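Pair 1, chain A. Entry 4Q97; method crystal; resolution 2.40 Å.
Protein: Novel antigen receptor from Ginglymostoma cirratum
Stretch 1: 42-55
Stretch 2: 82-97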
# COMPACT_ATOMS: atom_id res chain seq x y z
N ASN A 42 8.89 -5.90 14.65
CA ASN A 42 9.40 -7.17 14.12
C ASN A 42 8.42 -8.04 13.33
O ASN A 42 7.57 -8.71 13.91
CB ASN A 42 10.02 -8.00 15.24
CG ASN A 42 11.54 -7.93 15.25
OD1 ASN A 42 12.22 -8.96 15.20
ND2 ASN A 42 12.07 -6.72 15.31
N ILE A 43 8.57 -8.02 12.01
CA ILE A 43 7.81 -8.90 11.12
C ILE A 43 8.70 -9.53 10.05
O ILE A 43 9.75 -8.99 9.71
CB ILE A 43 6.64 -8.16 10.42
CG1 ILE A 43 7.10 -6.77 9.96
CG2 ILE A 43 5.42 -8.08 11.34
CD1 ILE A 43 6.12 -6.06 9.05
N ALA A 44 8.27 -10.68 9.54
CA ALA A 44 8.88 -11.29 8.36
C ALA A 44 7.84 -11.36 7.23
O ALA A 44 6.74 -11.88 7.43
CB ALA A 44 9.41 -12.68 8.68
N VAL A 45 8.20 -10.83 6.07
CA VAL A 45 7.32 -10.84 4.89
C VAL A 45 7.91 -11.72 3.79
O VAL A 45 9.11 -11.63 3.49
CB VAL A 45 7.10 -9.42 4.30
CG1 VAL A 45 5.94 -9.43 3.31
CG2 VAL A 45 6.84 -8.41 5.40
N SER A 46 7.07 -12.54 3.19
CA SER A 46 7.48 -13.41 2.09
C SER A 46 6.34 -13.64 1.09
O SER A 46 5.20 -13.87 1.48
CB SER A 46 8.00 -14.75 2.61
OG SER A 46 7.04 -15.38 3.42
N TRP A 47 6.69 -13.57 -0.19
CA TRP A 47 5.74 -13.72 -1.28
C TRP A 47 5.84 -15.09 -1.90
O TRP A 47 6.92 -15.68 -1.97
CB TRP A 47 6.05 -12.69 -2.37
CG TRP A 47 5.70 -11.30 -2.00
CD1 TRP A 47 6.50 -10.39 -1.38
CD2 TRP A 47 4.45 -10.64 -2.26
NE1 TRP A 47 5.83 -9.19 -1.23
CE2 TRP A 47 4.57 -9.32 -1.76
CE3 TRP A 47 3.25 -11.03 -2.85
CZ2 TRP A 47 3.53 -8.39 -1.84
CZ3 TRP A 47 2.21 -10.10 -2.93
CH2 TRP A 47 2.36 -8.79 -2.43
N GLN A 48 4.70 -15.60 -2.37
CA GLN A 48 4.63 -16.84 -3.13
C GLN A 48 3.79 -16.70 -4.39
O GLN A 48 2.88 -15.86 -4.44
CB GLN A 48 4.06 -17.99 -2.29
CG GLN A 48 5.07 -18.69 -1.40
CD GLN A 48 4.81 -18.47 0.08
OE1 GLN A 48 4.89 -19.42 0.87
NE2 GLN A 48 4.49 -17.24 0.46
N LYS A 49 4.12 -17.51 -5.39
CA LYS A 49 3.28 -17.69 -6.57
C LYS A 49 2.95 -19.17 -6.73
O LYS A 49 3.86 -20.01 -6.73
CB LYS A 49 4.00 -17.17 -7.82
CG LYS A 49 3.19 -17.33 -9.10
CD LYS A 49 4.08 -17.25 -10.33
CE LYS A 49 3.40 -17.90 -11.52
NZ LYS A 49 4.39 -18.26 -12.58
N ASN A 50 1.66 -19.48 -6.86
CA ASN A 50 1.20 -20.86 -7.08
C ASN A 50 1.85 -21.91 -6.18
O ASN A 50 2.37 -22.92 -6.68
CB ASN A 50 1.36 -21.26 -8.56
CG ASN A 50 0.09 -21.08 -9.36
OD1 ASN A 50 -0.50 -20.01 -9.38
ND2 ASN A 50 -0.32 -22.14 -10.05
N THR A 51 1.82 -21.67 -4.87
CA THR A 51 2.51 -22.51 -3.87
C THR A 51 3.96 -22.07 -3.68
O THR A 51 4.41 -21.82 -2.56
CB THR A 51 2.47 -24.02 -4.21
OG1 THR A 51 1.13 -24.42 -4.51
CG2 THR A 51 3.01 -24.87 -3.05
N LYS A 52 4.69 -21.96 -4.80
CA LYS A 52 6.14 -21.73 -4.79
C LYS A 52 6.52 -20.27 -4.53
O LYS A 52 5.82 -19.35 -4.96
CB LYS A 52 6.76 -22.20 -6.12
CG LYS A 52 6.38 -23.62 -6.54
CD LYS A 52 7.20 -24.68 -5.81
CE LYS A 52 6.67 -26.07 -6.10
NZ LYS A 52 7.43 -27.13 -5.38
N THR A 53 7.64 -20.08 -3.84
CA THR A 53 8.15 -18.77 -3.42
C THR A 53 8.39 -17.81 -4.60
O THR A 53 8.51 -18.23 -5.75
CB THR A 53 9.46 -18.93 -2.61
OG1 THR A 53 9.35 -20.07 -1.75
CG2 THR A 53 9.75 -17.68 -1.77
N ILE A 54 8.45 -16.51 -4.28
CA ILE A 54 8.87 -15.48 -5.23
C ILE A 54 10.23 -14.94 -4.78
O ILE A 54 10.40 -14.56 -3.62
CB ILE A 54 7.82 -14.36 -5.36
CG1 ILE A 54 6.50 -14.93 -5.89
CG2 ILE A 54 8.30 -13.25 -6.29
CD1 ILE A 54 5.33 -13.97 -5.82
N THR A 55 11.19 -14.91 -5.71
CA THR A 55 12.59 -14.59 -5.41
C THR A 55 12.86 -13.09 -5.28
O THR A 55 13.50 -12.65 -4.32
CB THR A 55 13.54 -15.19 -6.46
OG1 THR A 55 13.05 -14.88 -7.78
CG2 THR A 55 13.63 -16.70 -6.31
N GLN A 82 1.58 -10.78 -18.12
CA GLN A 82 1.62 -12.15 -18.61
C GLN A 82 1.29 -13.14 -17.50
O GLN A 82 0.37 -13.96 -17.62
CB GLN A 82 3.04 -12.45 -19.13
CG GLN A 82 3.12 -13.48 -20.24
CD GLN A 82 2.54 -12.99 -21.55
OE1 GLN A 82 2.43 -11.79 -21.80
NE2 GLN A 82 2.16 -13.93 -22.40
N GLU A 83 2.03 -13.02 -16.40
CA GLU A 83 1.95 -13.93 -15.26
C GLU A 83 0.70 -13.76 -14.41
O GLU A 83 0.50 -14.48 -13.44
CB GLU A 83 3.20 -13.75 -14.40
CG GLU A 83 4.48 -14.28 -15.03
CD GLU A 83 4.72 -15.74 -14.71
OE1 GLU A 83 4.71 -16.57 -15.64
OE2 GLU A 83 4.91 -16.05 -13.52
N TRP A 84 -0.16 -12.81 -14.78
CA TRP A 84 -1.34 -12.49 -13.98
C TRP A 84 -2.59 -13.30 -14.35
O TRP A 84 -3.35 -13.67 -13.46
CB TRP A 84 -1.61 -10.98 -14.00
CG TRP A 84 -2.84 -10.54 -13.23
CD1 TRP A 84 -3.95 -9.94 -13.75
CD2 TRP A 84 -3.07 -10.67 -11.81
NE1 TRP A 84 -4.87 -9.69 -12.75
CE2 TRP A 84 -4.35 -10.12 -11.55
CE3 TRP A 84 -2.32 -11.18 -10.74
CZ2 TRP A 84 -4.90 -10.08 -10.26
CZ3 TRP A 84 -2.88 -11.15 -9.46
CH2 TRP A 84 -4.15 -10.60 -9.24
N SER A 85 -2.79 -13.59 -15.63
CA SER A 85 -3.95 -14.40 -16.04
C SER A 85 -3.64 -15.86 -16.40
O SER A 85 -4.48 -16.55 -16.99
CB SER A 85 -4.77 -13.73 -17.15
OG SER A 85 -5.86 -13.01 -16.59
N ARG A 86 -2.45 -16.32 -16.03
CA ARG A 86 -2.14 -17.75 -16.06
C ARG A 86 -2.92 -18.46 -14.95
O ARG A 86 -2.63 -19.60 -14.60
CB ARG A 86 -0.64 -17.98 -15.87
CG ARG A 86 0.23 -17.57 -17.05
CD ARG A 86 1.70 -17.59 -16.68
NE ARG A 86 2.37 -18.83 -17.07
CZ ARG A 86 3.10 -18.97 -18.17
NH1 ARG A 86 3.68 -20.13 -18.44
NH2 ARG A 86 3.27 -17.94 -19.00
N GLY A 87 -3.92 -17.76 -14.40
CA GLY A 87 -4.65 -18.22 -13.23
C GLY A 87 -3.68 -18.45 -12.09
O GLY A 87 -3.86 -19.37 -11.29
N SER A 88 -2.64 -17.61 -12.03
CA SER A 88 -1.64 -17.67 -10.97
C SER A 88 -2.23 -17.18 -9.66
O SER A 88 -3.02 -16.23 -9.64
CB SER A 88 -0.41 -16.82 -11.33
OG SER A 88 0.35 -17.39 -12.38
N VAL A 89 -1.86 -17.84 -8.57
CA VAL A 89 -2.21 -17.37 -7.23
C VAL A 89 -0.99 -16.75 -6.59
O VAL A 89 0.06 -17.39 -6.47
CB VAL A 89 -2.79 -18.48 -6.32
CG1 VAL A 89 -1.88 -19.70 -6.26
CG2 VAL A 89 -3.07 -17.94 -4.92
N TYR A 90 -1.12 -15.49 -6.19
CA TYR A 90 -0.07 -14.85 -5.44
C TYR A 90 -0.49 -14.71 -3.99
O TYR A 90 -1.64 -14.35 -3.70
CB TYR A 90 0.27 -13.49 -6.05
CG TYR A 90 0.88 -13.58 -7.42
CD1 TYR A 90 2.26 -13.70 -7.59
CD2 TYR A 90 0.09 -13.56 -8.57
CE1 TYR A 90 2.83 -13.78 -8.85
CE2 TYR A 90 0.64 -13.64 -9.83
CZ TYR A 90 2.02 -13.75 -9.96
OH TYR A 90 2.59 -13.84 -11.21
N SER A 91 0.43 -15.01 -3.10
CA SER A 91 0.20 -14.87 -1.67
C SER A 91 1.38 -14.16 -1.04
O SER A 91 2.53 -14.36 -1.44
CB SER A 91 -0.02 -16.25 -1.02
OG SER A 91 1.13 -17.08 -1.14
N CYS A 92 1.10 -13.29 -0.07
CA CYS A 92 2.12 -12.82 0.86
C CYS A 92 1.84 -13.45 2.22
O CYS A 92 0.69 -13.73 2.58
CB CYS A 92 2.17 -11.29 0.95
SG CYS A 92 0.72 -10.56 1.74
N GLN A 93 2.92 -13.67 2.96
CA GLN A 93 2.87 -14.33 4.24
C GLN A 93 3.56 -13.43 5.25
O GLN A 93 4.67 -12.94 5.01
CB GLN A 93 3.54 -15.71 4.13
CG GLN A 93 3.38 -16.60 5.35
CD GLN A 93 2.99 -18.03 5.00
OE1 GLN A 93 3.31 -18.54 3.93
NE2 GLN A 93 2.30 -18.69 5.93
N VAL A 94 2.89 -13.18 6.38
CA VAL A 94 3.39 -12.28 7.41
C VAL A 94 3.61 -12.99 8.75
O VAL A 94 2.69 -13.62 9.30
CB VAL A 94 2.45 -11.06 7.62
CG1 VAL A 94 3.12 -10.04 8.53
CG2 VAL A 94 2.08 -10.43 6.29
N SER A 95 4.83 -12.88 9.27
CA SER A 95 5.21 -13.50 10.53
C SER A 95 5.47 -12.48 11.61
O SER A 95 6.15 -11.48 11.38
CB SER A 95 6.44 -14.39 10.36
OG SER A 95 6.15 -15.73 10.70
N HIS A 96 4.92 -12.74 12.79
CA HIS A 96 5.06 -11.86 13.94
C HIS A 96 5.32 -12.73 15.17
O HIS A 96 4.39 -13.26 15.78
CB HIS A 96 3.79 -11.01 14.10
CG HIS A 96 3.94 -9.87 15.06
ND1 HIS A 96 4.90 -8.89 14.91
CD2 HIS A 96 3.24 -9.54 16.17
CE1 HIS A 96 4.78 -8.02 15.89
NE2 HIS A 96 3.78 -8.39 16.67
N SER A 97 6.59 -12.89 15.50
CA SER A 97 7.01 -13.77 16.59
C SER A 97 6.37 -13.41 17.93
O SER A 97 5.91 -14.30 18.65
CB SER A 97 8.53 -13.77 16.74
OG SER A 97 8.93 -14.63 17.79

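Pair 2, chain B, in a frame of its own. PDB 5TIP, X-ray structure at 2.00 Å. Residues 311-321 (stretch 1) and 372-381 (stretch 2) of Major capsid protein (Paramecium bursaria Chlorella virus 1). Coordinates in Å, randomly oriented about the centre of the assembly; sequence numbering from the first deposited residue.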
# COMPACT_ATOMS: atom_id res chain seq x y z
N VAL B 311 0.09 -14.05 24.35
CA VAL B 311 0.30 -14.42 25.74
C VAL B 311 0.36 -13.19 26.64
O VAL B 311 0.02 -13.26 27.83
CB VAL B 311 1.56 -15.29 25.89
CG1 VAL B 311 2.82 -14.48 25.61
CG2 VAL B 311 1.61 -15.94 27.27
N LEU B 312 0.79 -12.05 26.10
CA LEU B 312 1.01 -10.86 26.90
C LEU B 312 -0.32 -10.19 27.23
O LEU B 312 -1.10 -9.88 26.32
CB LEU B 312 1.94 -9.88 26.18
CG LEU B 312 2.32 -8.64 26.98
CD1 LEU B 312 3.03 -9.01 28.28
CD2 LEU B 312 3.18 -7.69 26.15
N ASP B 313 -0.58 -9.98 28.52
CA ASP B 313 -1.80 -9.30 28.95
C ASP B 313 -1.63 -7.79 29.01
O ASP B 313 -2.44 -7.05 28.45
CB ASP B 313 -2.25 -9.83 30.31
CG ASP B 313 -3.47 -9.09 30.84
OD1 ASP B 313 -4.46 -8.96 30.08
OD2 ASP B 313 -3.45 -8.65 32.00
N SER B 314 -0.58 -7.32 29.69
CA SER B 314 -0.33 -5.89 29.80
C SER B 314 1.17 -5.66 29.91
O SER B 314 1.94 -6.58 30.19
CB SER B 314 -1.06 -5.28 31.00
OG SER B 314 -0.60 -5.84 32.22
N ALA B 315 1.58 -4.42 29.67
CA ALA B 315 3.00 -4.09 29.72
C ALA B 315 3.18 -2.60 29.94
O ALA B 315 2.32 -1.79 29.58
CB ALA B 315 3.72 -4.53 28.44
N LYS B 316 4.32 -2.25 30.53
CA LYS B 316 4.74 -0.87 30.67
C LYS B 316 6.26 -0.85 30.80
O LYS B 316 6.88 -1.86 31.14
CB LYS B 316 4.10 -0.18 31.88
CG LYS B 316 4.64 -0.65 33.22
CD LYS B 316 4.03 0.13 34.38
CE LYS B 316 4.49 -0.43 35.72
NZ LYS B 316 3.83 0.28 36.86
N ILE B 317 6.85 0.31 30.52
CA ILE B 317 8.28 0.50 30.62
C ILE B 317 8.56 1.43 31.79
O ILE B 317 7.87 2.45 31.97
CB ILE B 317 8.88 1.07 29.32
CG1 ILE B 317 8.61 0.12 28.15
CG2 ILE B 317 10.37 1.32 29.47
CD1 ILE B 317 9.07 0.66 26.82
N GLN B 318 9.55 1.08 32.60
CA GLN B 318 9.96 1.90 33.73
C GLN B 318 11.34 2.49 33.46
O GLN B 318 12.24 1.79 32.99
CB GLN B 318 9.99 1.08 35.03
CG GLN B 318 8.62 0.61 35.49
CD GLN B 318 8.63 0.04 36.90
OE1 GLN B 318 9.43 0.47 37.74
NE2 GLN B 318 7.76 -0.92 37.17
N LEU B 319 11.49 3.77 33.76
CA LEU B 319 12.73 4.51 33.53
C LEU B 319 13.23 4.99 34.88
O LEU B 319 12.66 5.92 35.47
CB LEU B 319 12.49 5.67 32.57
CG LEU B 319 13.67 6.31 31.84
CD1 LEU B 319 13.17 7.08 30.63
CD2 LEU B 319 14.45 7.24 32.76
N ASN B 320 14.29 4.35 35.38
CA ASN B 320 14.86 4.66 36.69
C ASN B 320 13.81 4.52 37.79
O ASN B 320 13.72 5.35 38.70
CB ASN B 320 15.49 6.05 36.71
CG ASN B 320 16.69 6.15 35.78
OD1 ASN B 320 17.45 5.20 35.62
ND2 ASN B 320 16.86 7.32 35.16
N GLY B 321 13.02 3.45 37.71
CA GLY B 321 12.03 3.13 38.72
C GLY B 321 10.68 3.80 38.54
O GLY B 321 9.71 3.38 39.18
N ARG B 372 21.99 7.27 28.52
CA ARG B 372 21.85 8.16 29.66
C ARG B 372 20.83 7.67 30.68
O ARG B 372 20.46 8.42 31.59
CB ARG B 372 21.50 9.57 29.20
CG ARG B 372 22.51 10.14 28.23
CD ARG B 372 23.89 10.11 28.85
NE ARG B 372 23.96 10.89 30.08
CZ ARG B 372 24.91 10.72 31.00
NH1 ARG B 372 25.84 9.80 30.83
NH2 ARG B 372 24.91 11.47 32.10
N ILE B 373 20.37 6.43 30.56
CA ILE B 373 19.38 5.85 31.47
C ILE B 373 20.06 4.72 32.22
O ILE B 373 20.52 3.75 31.61
CB ILE B 373 18.14 5.36 30.72
CG1 ILE B 373 17.56 6.48 29.85
CG2 ILE B 373 17.11 4.83 31.70
CD1 ILE B 373 16.43 6.03 28.97
N ASP B 374 20.11 4.84 33.55
CA ASP B 374 20.75 3.81 34.36
C ASP B 374 19.90 2.55 34.43
O ASP B 374 20.42 1.44 34.32
CB ASP B 374 21.03 4.35 35.76
CG ASP B 374 22.16 5.35 35.79
OD1 ASP B 374 23.03 5.30 34.89
OD2 ASP B 374 22.20 6.20 36.71
N ASN B 375 18.59 2.70 34.61
CA ASN B 375 17.69 1.57 34.77
C ASN B 375 16.50 1.74 33.84
O ASN B 375 15.67 2.63 34.05
CB ASN B 375 17.23 1.42 36.22
CG ASN B 375 16.41 0.16 36.46
OD1 ASN B 375 15.41 -0.09 35.78
ND2 ASN B 375 16.83 -0.64 37.43
N ALA B 376 16.42 0.90 32.82
CA ALA B 376 15.26 0.80 31.95
C ALA B 376 14.72 -0.62 32.06
O ALA B 376 15.47 -1.59 31.86
CB ALA B 376 15.60 1.13 30.50
N THR B 377 13.44 -0.75 32.37
CA THR B 377 12.84 -2.04 32.67
C THR B 377 11.53 -2.20 31.92
O THR B 377 10.72 -1.26 31.85
CB THR B 377 12.61 -2.20 34.18
OG1 THR B 377 13.86 -2.05 34.87
CG2 THR B 377 12.02 -3.56 34.50
N LEU B 378 11.32 -3.39 31.36
CA LEU B 378 10.06 -3.75 30.72
C LEU B 378 9.26 -4.61 31.69
O LEU B 378 9.60 -5.77 31.93
CB LEU B 378 10.31 -4.49 29.41
CG LEU B 378 9.07 -4.97 28.66
CD1 LEU B 378 8.21 -3.80 28.20
CD2 LEU B 378 9.46 -5.86 27.49
N SER B 379 8.20 -4.03 32.26
CA SER B 379 7.35 -4.74 33.21
C SER B 379 6.25 -5.45 32.45
O SER B 379 5.46 -4.81 31.75
CB SER B 379 6.77 -3.77 34.24
OG SER B 379 5.99 -4.46 35.21
N LEU B 380 6.18 -6.77 32.59
CA LEU B 380 5.26 -7.60 31.83
C LEU B 380 4.27 -8.28 32.76
O LEU B 380 4.56 -8.55 33.93
CB LEU B 380 6.01 -8.67 31.03
CG LEU B 380 7.02 -8.18 29.98
CD1 LEU B 380 7.73 -9.36 29.35
CD2 LEU B 380 6.32 -7.35 28.92
N THR B 381 3.07 -8.54 32.23
CA THR B 381 2.06 -9.34 32.91
C THR B 381 1.40 -10.24 31.88
O THR B 381 0.92 -9.76 30.85
CB THR B 381 1.01 -8.45 33.60
OG1 THR B 381 1.64 -7.65 34.61
CG2 THR B 381 -0.07 -9.31 34.25
O HOH W 1 1.91 -4.75 33.56
O HOH W 2 19.82 7.29 34.30

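Both pairs are two-stranded antiparallel ladders, and fitting N, CA and C of 14 central residues brings pair 2 onto pair 1 with an RMSD of 0.5 Å. The strand axes approach to 4.5 Å in pair 1 and 4.6 Å in pair 2, and their N-to-C directions make angles of 161° and 157°. The register also coincides: Trp47(A) opposite Cys92(A) matches Ile317(B) opposite Leu378(B), both non-hydrogen-bonded pairs, while Gln48(A) opposite Ser91(A) matches Gln318(B) opposite Thr377(B), both hydrogen-bonded. At the latter, Gln48(A) N lies 2.7 Å from Ser91(A) O, and Gln318(B) N lies 2.7 Å from Thr377(B) O, with N-H...O angles of 164° and 170°.

An asparagine in each pair closes the ladder in the same way. Asn50(A) and Asn320(B), whose CA atoms superpose within 0.5 Å, both have positive phi (45° and 57°) and use backbone and side chain together. Asn50(A) N donates to Val89(A) O at 2.7 Å, and Val89(A) N donates back to Asn50(A) OD1 at 2.7 Å. In pair 2, Asn320(B) N to Asn375(B) O is 2.6 Å and Asn375(B) N to Asn320(B) OD1 is 2.9 Å. The side-chain carbonyl thus takes the acceptor place that a main-chain carbonyl would fill in a continuing ladder. A water adds to this end of pair 2, accepting from Asn320(B) ND2 at 3.1 Å and from Asp374(B) N at 2.6 Å.

On the face carrying Trp47(A), the solutions diverge. The indole lies against Cys92(A), whose CB sits 3.9 Å from the centroid of the six-membered ring of Trp47(A), 6° off its normal, so the contact is over the ring face. Pair 2 fills the matching positions with aliphatic groups: Ile317(B) CG1 is 3.9 Å from Leu378(B) CD1. One step along, Lys49(A) extends with all four chi angles t, places Lys49(A) CG 3.6 Å from Tyr90(A) CE1, and forms a salt bridge from Lys49(A) NZ to Glu83(A) OE2 at a very short 2.5 Å. Its counterpart Leu319(B) faces the small Ala376(B) and instead packs its CD2 3.7 Å from Ile373(B) CG2.

On the other face, Ala44(A) and Ser95(A) meet directly, CB to CB at 3.8 Å. The matching Ser314(B) and Thr381(B) touch as well, Ser314(B) OG lying 3.4 Å from Thr381(B) CB, and they also share a water, 3.0 Å from Ser314(B) OG and 3.1 Å from Thr381(B) OG1. The backbone frame is therefore common, while its side chains vary from charge and aromatic contact to aliphatic packing and water bridging.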